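Local coordinates for protein copper-containing nitrite reductase (Hyphomicrobium denitrificans 1NES1, PDB 6TFO) that probably reduces nitrite to nitric oxide with electrons from cytochrome c, using copper ions as cofactors, at residues C[82-85]-C[86-89]; C[200-203]-C[204-208]; C[367-371]-C[372-376]. All coordinates share one frame; numbering follows the deposited sequence.

Interaction 1: C[82-85]-C[86-89]; sequences AVID and QYAA
The ring of Y87 meets I84 at its edge: CG2 of I84 lies near the ring plane, 3.9 Å from CD2 of Y87. The same ring meets F113 edge-to-face and F105 at a moderate tilt, while its hydroxyl reaches K109 N. The second flat group, the Q86 amide, folds back over the turn because its chain bends at chi2 (70°); its OE1 comes 4.0 Å from I84 CG2, and its NE2 lies near CB of D85.

The backbone forms a tight hairpin between strands 83-84 and 89-90, at the edge of a sheet of the N-terminal plastocyanin/azurin-type copper domain. I84 and A89 are an antiparallel hydrogen-bonded pair, I84 N giving an almost straight bond (169°) to A89 O at 2.9 Å and A89 N returning a longer one to I84 O. A88, with positive phi, faces I84 as well, making a G1 bulge, and A88 N bonds D85 O.

D85 OD1 is hydrogen-bonded to Y116 OH on strand 111-116. Q86 OE1, by contrast, is buried against D85 and I84 with no hydrogen-bonding partner; D85 N lies near it at an unfavourable angle, so burying this oxygen without a bond is likely to carry a cost.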
loop_
_atom_site.group_PDB
_atom_site.type_symbol
_atom_site.label_atom_id
_atom_site.label_comp_id
_atom_site.label_asym_id
_atom_site.label_seq_id
_atom_site.Cartn_x
_atom_site.Cartn_y
_atom_site.Cartn_z
ATOM N N ALA C 82 25.096 3.042 -17.613
ATOM C CA ALA C 82 26.357 2.812 -16.893
ATOM C C ALA C 82 27.461 2.755 -17.944
ATOM O O ALA C 82 27.241 2.103 -18.982
ATOM C CB ALA C 82 26.258 1.541 -16.081
ATOM N N VAL C 83 28.568 3.440 -17.701
ATOM C CA VAL C 83 29.707 3.543 -18.646
ATOM C C VAL C 83 30.986 3.223 -17.876
ATOM O O VAL C 83 31.112 3.670 -16.718
ATOM C CB VAL C 83 29.764 4.937 -19.289
ATOM C CG1 VAL C 83 30.935 5.062 -20.257
ATOM C CG2 VAL C 83 28.461 5.281 -19.976
ATOM N N ILE C 84 31.891 2.475 -18.507
ATOM C CA ILE C 84 33.278 2.201 -18.019
ATOM C C ILE C 84 34.223 2.556 -19.168
ATOM O O ILE C 84 34.175 1.858 -20.214
ATOM C CB ILE C 84 33.394 0.732 -17.573
ATOM C CG1 ILE C 84 32.131 0.286 -16.829
ATOM C CG2 ILE C 84 34.667 0.512 -16.767
ATOM C CD1 ILE C 84 32.320 -0.917 -15.941
ATOM N N ASP C 85 34.982 3.644 -19.029
ATOM C CA ASP C 85 35.666 4.289 -20.187
ATOM C C ASP C 85 36.768 3.364 -20.721
ATOM O O ASP C 85 36.823 3.173 -21.962
ATOM C CB ASP C 85 36.211 5.675 -19.821
ATOM C CG ASP C 85 35.128 6.744 -19.714
ATOM O OD1 ASP C 85 34.045 6.552 -20.273
ATOM O OD2 ASP C 85 35.374 7.757 -19.067
ATOM N N GLN C 86 37.567 2.785 -19.815
ATOM C CA GLN C 86 38.855 2.103 -20.117
ATOM C C GLN C 86 38.568 0.776 -20.820
ATOM O O GLN C 86 39.509 0.198 -21.359
ATOM C CB GLN C 86 39.673 1.893 -18.839
ATOM C CG GLN C 86 39.913 3.186 -18.075
ATOM C CD GLN C 86 38.675 3.762 -17.417
ATOM O OE1 GLN C 86 37.633 3.112 -17.275
ATOM N NE2 GLN C 86 38.788 5.012 -17.001
ATOM N N TYR C 87 37.310 0.317 -20.778
ATOM C CA TYR C 87 36.818 -0.933 -21.410
ATOM C C TYR C 87 35.880 -0.611 -22.576
ATOM O O TYR C 87 35.295 -1.535 -23.144
ATOM C CB TYR C 87 36.109 -1.800 -20.369
ATOM C CG TYR C 87 37.069 -2.460 -19.417
ATOM C CD1 TYR C 87 37.801 -3.552 -19.815
ATOM C CD2 TYR C 87 37.306 -1.960 -18.149
ATOM C CE1 TYR C 87 38.701 -4.162 -18.967
ATOM C CE2 TYR C 87 38.213 -2.555 -17.293
ATOM C CZ TYR C 87 38.916 -3.669 -17.701
ATOM O OH TYR C 87 39.804 -4.294 -16.875
ATOM N N ALA C 88 35.716 0.657 -22.929
ATOM C CA ALA C 88 34.723 1.090 -23.931
ATOM C C ALA C 88 33.430 0.279 -23.779
ATOM O O ALA C 88 32.816 -0.044 -24.785
ATOM C CB ALA C 88 35.317 0.924 -25.298
ATOM N N ALA C 89 33.038 -0.026 -22.546
ATOM C CA ALA C 89 31.844 -0.827 -22.186
ATOM C C ALA C 89 30.743 0.114 -21.693
ATOM O O ALA C 89 31.049 0.976 -20.855
ATOM C CB ALA C 89 32.216 -1.821 -21.109
#

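Interaction 2: C[200-203]-C[204-208]; sequences LRVR and VGDTV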
loop_
_atom_site.group_PDB
_atom_site.type_symbol
_atom_site.label_atom_id
_atom_site.label_comp_id
_atom_site.label_asym_id
_atom_site.label_seq_id
_atom_site.Cartn_x
_atom_site.Cartn_y
_atom_site.Cartn_z
ATOM N N LEU C 200 21.197 -46.721 -10.877
ATOM C CA LEU C 200 20.871 -48.163 -10.779
ATOM C C LEU C 200 20.924 -48.766 -12.188
ATOM O O LEU C 200 20.320 -48.198 -13.123
ATOM C CB LEU C 200 19.493 -48.322 -10.139
ATOM C CG LEU C 200 19.308 -47.591 -8.812
ATOM C CD1 LEU C 200 17.886 -47.786 -8.292
ATOM C CD2 LEU C 200 20.327 -48.071 -7.784
ATOM N N ARG C 201 21.680 -49.852 -12.333
ATOM C CA ARG C 201 21.980 -50.509 -13.634
ATOM C C ARG C 201 21.712 -52.005 -13.466
ATOM O O ARG C 201 22.398 -52.658 -12.649
ATOM C CB ARG C 201 23.428 -50.232 -14.050
ATOM C CG ARG C 201 23.678 -50.416 -15.538
ATOM C CD ARG C 201 24.974 -49.757 -15.964
ATOM N NE ARG C 201 25.126 -49.717 -17.419
ATOM C CZ ARG C 201 25.890 -48.849 -18.085
ATOM N NH1 ARG C 201 26.566 -47.905 -17.452
ATOM N NH2 ARG C 201 25.949 -48.917 -19.399
ATOM N N VAL C 202 20.691 -52.495 -14.148
ATOM C CA VAL C 202 20.330 -53.933 -14.189
ATOM C C VAL C 202 20.151 -54.350 -15.660
ATOM O O VAL C 202 20.277 -53.491 -16.583
ATOM C CB VAL C 202 19.071 -54.190 -13.341
ATOM C CG1 VAL C 202 19.316 -53.815 -11.885
ATOM C CG2 VAL C 202 17.833 -53.486 -13.902
ATOM N N ARG C 203 19.913 -55.644 -15.872
ATOM C CA ARG C 203 19.662 -56.251 -17.197
ATOM C C ARG C 203 18.166 -56.577 -17.241
ATOM O O ARG C 203 17.635 -56.975 -16.191
ATOM C CB ARG C 203 20.583 -57.467 -17.315
ATOM C CG ARG C 203 20.362 -58.304 -18.561
ATOM C CD ARG C 203 20.706 -59.759 -18.274
ATOM N NE ARG C 203 20.885 -60.509 -19.509
ATOM C CZ ARG C 203 19.893 -61.005 -20.252
ATOM N NH1 ARG C 203 18.628 -60.890 -19.879
ATOM N NH2 ARG C 203 20.175 -61.649 -21.367
ATOM N N VAL C 204 17.488 -56.389 -18.377
ATOM C CA VAL C 204 16.066 -56.824 -18.519
ATOM C C VAL C 204 15.986 -58.292 -18.088
ATOM O O VAL C 204 16.984 -59.044 -18.304
ATOM C CB VAL C 204 15.488 -56.595 -19.928
ATOM C CG1 VAL C 204 16.205 -57.401 -21.016
ATOM C CG2 VAL C 204 13.982 -56.845 -19.946
ATOM N N GLY C 205 14.868 -58.678 -17.470
ATOM C CA GLY C 205 14.670 -60.032 -16.915
ATOM C C GLY C 205 15.141 -60.155 -15.478
ATOM O O GLY C 205 14.616 -61.040 -14.782
ATOM N N ASP C 206 16.071 -59.306 -15.026
ATOM C CA ASP C 206 16.558 -59.307 -13.621
ATOM C C ASP C 206 15.376 -59.190 -12.648
ATOM O O ASP C 206 14.354 -58.564 -13.002
ATOM C CB ASP C 206 17.567 -58.192 -13.359
ATOM C CG ASP C 206 18.959 -58.497 -13.868
ATOM O OD1 ASP C 206 19.180 -59.641 -14.241
ATOM O OD2 ASP C 206 19.809 -57.580 -13.880
ATOM N N THR C 207 15.514 -59.813 -11.477
ATOM C CA THR C 207 14.617 -59.638 -10.306
ATOM C C THR C 207 15.331 -58.702 -9.318
ATOM O O THR C 207 16.450 -59.043 -8.875
ATOM C CB THR C 207 14.209 -61.009 -9.744
ATOM O OG1 THR C 207 13.234 -61.533 -10.646
ATOM C CG2 THR C 207 13.605 -60.958 -8.357
ATOM N N VAL C 208 14.735 -57.541 -9.036
ATOM C CA VAL C 208 15.323 -56.481 -8.159
ATOM C C VAL C 208 14.732 -56.658 -6.760
ATOM O O VAL C 208 13.470 -56.646 -6.632
ATOM C CB VAL C 208 15.085 -55.063 -8.720
ATOM C CG1 VAL C 208 15.490 -53.986 -7.731
ATOM C CG2 VAL C 208 15.800 -54.854 -10.056
#
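V202 and R203 meet D206 and V208 round a type II beta turn, R203 to D206, that carries the chain from strand 200-203 of one sheet to strand 207-214 of the other in a cupredoxin-type beta sandwich. Its inner side is close-packed. D206 N closes the turn on R203 O at 3.0 Å, and the D206 carboxylate reaches back across it: OD2 takes the amide of R203 at 2.8 Å, almost straight at the hydrogen (169°) but arriving from above the carboxylate plane. With CG beside its own backbone N (chi1 -79°), D206 is turned inward over the turn, and OD2 also lies 3.5 Å from V202 CB. The same oxygen forms a salt bridge with R162, and OD1 accepts from K165 N, so the buried carboxylate is gripped at both oxygens and is likely to stay ionised. Deeper in the sandwich, V202 CG1 touches V208 CG2 at 4.1 Å, the two side chains crossing at about a right angle. The V204 side chain points away from the strand and packs on V282 and P256.

The outer side is looser. G205 is exposed and takes the positive phi of the turn's third position. R203 runs extended from CG to NE along the turn; its bond to R162 O is weak and its ion pair with E285 long and weak. Replacing it with an alanine would probably leave V204 O without its guanidinium donor and uncover the flank of the turn, while the backbone bonds to D206 could persist.

That guanidinium contact is made at the edge of the group: NH1 of R203 gives a bent bond (139°) to V204 O at 2.9 Å, the oxygen lying slightly out of the guanidinium plane.

Interaction 3: C[367-371]-C[372-376]; sequences FHVIG and EIFDH
E372 and V369 lie side by side where a type II beta turn leads from one sheet to the other of a cupredoxin-type beta sandwich: E372 CB packs at 3.9 Å on V369 CG1, and E372 N closes the turn on V369 O at 3.2 Å. G371 supplies its positive phi. Past CB the glutamate bends away, and OE2 accepts the amide of I373 on its anti side at 3.2 Å, tilted from the carboxylate plane; its chain is enclosed by F406, L408 and Y414.

The ring of F374 packs beside V369: CG2 of V369 meets its edge, 3.8 Å from CE1, while F367 O lies in the ring plane, 3.7 Å from CE2. The rings of F367 and F374 are nearly parallel (5°) but slid apart, and touch only marginally, CD2 of F367 to CZ of F374.

On the strand's other side H368 stands about 4 Å from a bound copper, hydrogen-bonded to Q392 O, edge-to-face with H419 and stacked on H227 of the second subunit, which probably both bind it. An apolar interior thus backs the copper-facing histidine, and the I373 bond is likely to fix the carboxylate's turn in this enclosed place.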
loop_
_atom_site.group_PDB
_atom_site.type_symbol
_atom_site.label_atom_id
_atom_site.label_comp_id
_atom_site.label_asym_id
_atom_site.label_seq_id
_atom_site.Cartn_x
_atom_site.Cartn_y
_atom_site.Cartn_z
ATOM N N PHE C 367 17.581 -29.981 -23.791
ATOM C CA PHE C 367 18.971 -30.393 -23.464
ATOM C C PHE C 367 19.820 -30.282 -24.719
ATOM O O PHE C 367 19.381 -30.738 -25.797
ATOM C CB PHE C 367 19.041 -31.801 -22.882
ATOM C CG PHE C 367 20.427 -32.179 -22.429
ATOM C CD1 PHE C 367 21.026 -31.529 -21.371
ATOM C CD2 PHE C 367 21.142 -33.171 -23.074
ATOM C CE1 PHE C 367 22.295 -31.884 -20.947
ATOM C CE2 PHE C 367 22.412 -33.529 -22.650
ATOM C CZ PHE C 367 22.989 -32.883 -21.591
ATOM N N HIS C 368 20.991 -29.678 -24.571
ATOM C CA HIS C 368 21.888 -29.279 -25.681
ATOM C C HIS C 368 23.304 -29.159 -25.139
ATOM O O HIS C 368 23.465 -28.785 -23.971
ATOM C CB HIS C 368 21.421 -27.965 -26.297
ATOM C CG HIS C 368 22.383 -27.383 -27.276
ATOM N ND1 HIS C 368 22.389 -27.733 -28.618
ATOM C CD2 HIS C 368 23.339 -26.443 -27.126
ATOM C CE1 HIS C 368 23.317 -27.038 -29.244
ATOM N NE2 HIS C 368 23.905 -26.239 -28.355
ATOM N N VAL C 369 24.289 -29.509 -25.948
ATOM C CA VAL C 369 25.720 -29.360 -25.574
ATOM C C VAL C 369 26.308 -28.388 -26.574
ATOM O O VAL C 369 26.364 -28.754 -27.751
ATOM C CB VAL C 369 26.468 -30.699 -25.582
ATOM C CG1 VAL C 369 27.962 -30.489 -25.418
ATOM C CG2 VAL C 369 25.918 -31.639 -24.519
ATOM N N ILE C 370 26.659 -27.194 -26.111
ATOM C CA ILE C 370 27.185 -26.112 -26.984
ATOM C C ILE C 370 28.502 -26.621 -27.576
ATOM O O ILE C 370 29.347 -27.109 -26.780
ATOM C CB ILE C 370 27.321 -24.781 -26.208
ATOM C CG1 ILE C 370 26.016 -24.399 -25.498
ATOM C CG2 ILE C 370 27.777 -23.673 -27.138
ATOM C CD1 ILE C 370 26.068 -23.073 -24.765
ATOM N N GLY C 371 28.626 -26.596 -28.909
ATOM C CA GLY C 371 29.855 -27.004 -29.637
ATOM C C GLY C 371 29.843 -28.453 -30.105
ATOM O O GLY C 371 30.802 -28.859 -30.788
ATOM N N GLU C 372 28.791 -29.206 -29.782
ATOM C CA GLU C 372 28.607 -30.615 -30.220
ATOM C C GLU C 372 27.202 -30.813 -30.805
ATOM O O GLU C 372 26.322 -29.924 -30.640
ATOM C CB GLU C 372 28.852 -31.594 -29.070
ATOM C CG GLU C 372 30.274 -32.148 -29.031
ATOM C CD GLU C 372 30.675 -33.025 -30.203
ATOM O OE1 GLU C 372 31.903 -33.216 -30.400
ATOM O OE2 GLU C 372 29.760 -33.527 -30.907
ATOM N N ILE C 373 27.051 -31.927 -31.531
ATOM C CA ILE C 373 25.789 -32.425 -32.136
ATOM C C ILE C 373 25.620 -33.851 -31.646
ATOM O O ILE C 373 26.634 -34.547 -31.516
ATOM C CB ILE C 373 25.823 -32.340 -33.666
ATOM C CG1 ILE C 373 26.389 -30.985 -34.115
ATOM C CG2 ILE C 373 24.437 -32.627 -34.240
ATOM C CD1 ILE C 373 26.461 -30.760 -35.610
ATOM N N PHE C 374 24.399 -34.239 -31.322
ATOM C CA PHE C 374 24.126 -35.600 -30.819
ATOM C C PHE C 374 24.148 -36.561 -32.011
ATOM O O PHE C 374 23.319 -36.384 -32.917
ATOM C CB PHE C 374 22.814 -35.610 -30.027
ATOM C CG PHE C 374 22.813 -34.701 -28.826
ATOM C CD1 PHE C 374 23.919 -34.630 -28.003
ATOM C CD2 PHE C 374 21.709 -33.932 -28.522
ATOM C CE1 PHE C 374 23.927 -33.799 -26.897
ATOM C CE2 PHE C 374 21.716 -33.100 -27.418
ATOM C CZ PHE C 374 22.831 -33.017 -26.618
ATOM N N ASP C 375 25.110 -37.491 -32.045
ATOM C CA ASP C 375 25.171 -38.527 -33.105
ATOM C C ASP C 375 23.892 -39.351 -32.982
ATOM O O ASP C 375 23.214 -39.485 -33.990
ATOM C CB ASP C 375 26.441 -39.365 -33.007
ATOM C CG ASP C 375 27.689 -38.621 -33.455
ATOM O OD1 ASP C 375 27.561 -37.705 -34.256
ATOM O OD2 ASP C 375 28.783 -38.954 -32.980
ATOM N N HIS C 376 23.557 -39.788 -31.761
ATOM C CA HIS C 376 22.355 -40.604 -31.429
ATOM C C HIS C 376 21.594 -39.966 -30.267
ATOM O O HIS C 376 22.231 -39.523 -29.314
ATOM C CB HIS C 376 22.746 -42.053 -31.114
ATOM C CG HIS C 376 23.490 -42.692 -32.234
ATOM N ND1 HIS C 376 24.875 -42.743 -32.271
ATOM C CD2 HIS C 376 23.052 -43.233 -33.390
ATOM C CE1 HIS C 376 25.252 -43.310 -33.394
ATOM N NE2 HIS C 376 24.148 -43.622 -34.091
#

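Overall arrangement
All three interactions are short chain reversals or corners, spread across beta domains and sharing no strands. Interactions 1 and 2 lie on opposite sides of the chain's centre, their centres about 60 Å apart; both are partly buried, with exposed residues at the turn. Interaction 3, most central and most enclosed, is about 29 Å from interaction 2 between centres. Interaction 1 pairs adjacent strands of one sheet through backbone bonds, whereas 200-208 and 367-376 cross between sheets. Polar bonds to a carboxylate and a carbonyl mark 200-208, aromatic and aliphatic packing 367-376. Interaction 3 borders another subunit at a copper site; no other chain touches interaction 1, near its domain's copper; interaction 2 lies far from any metal.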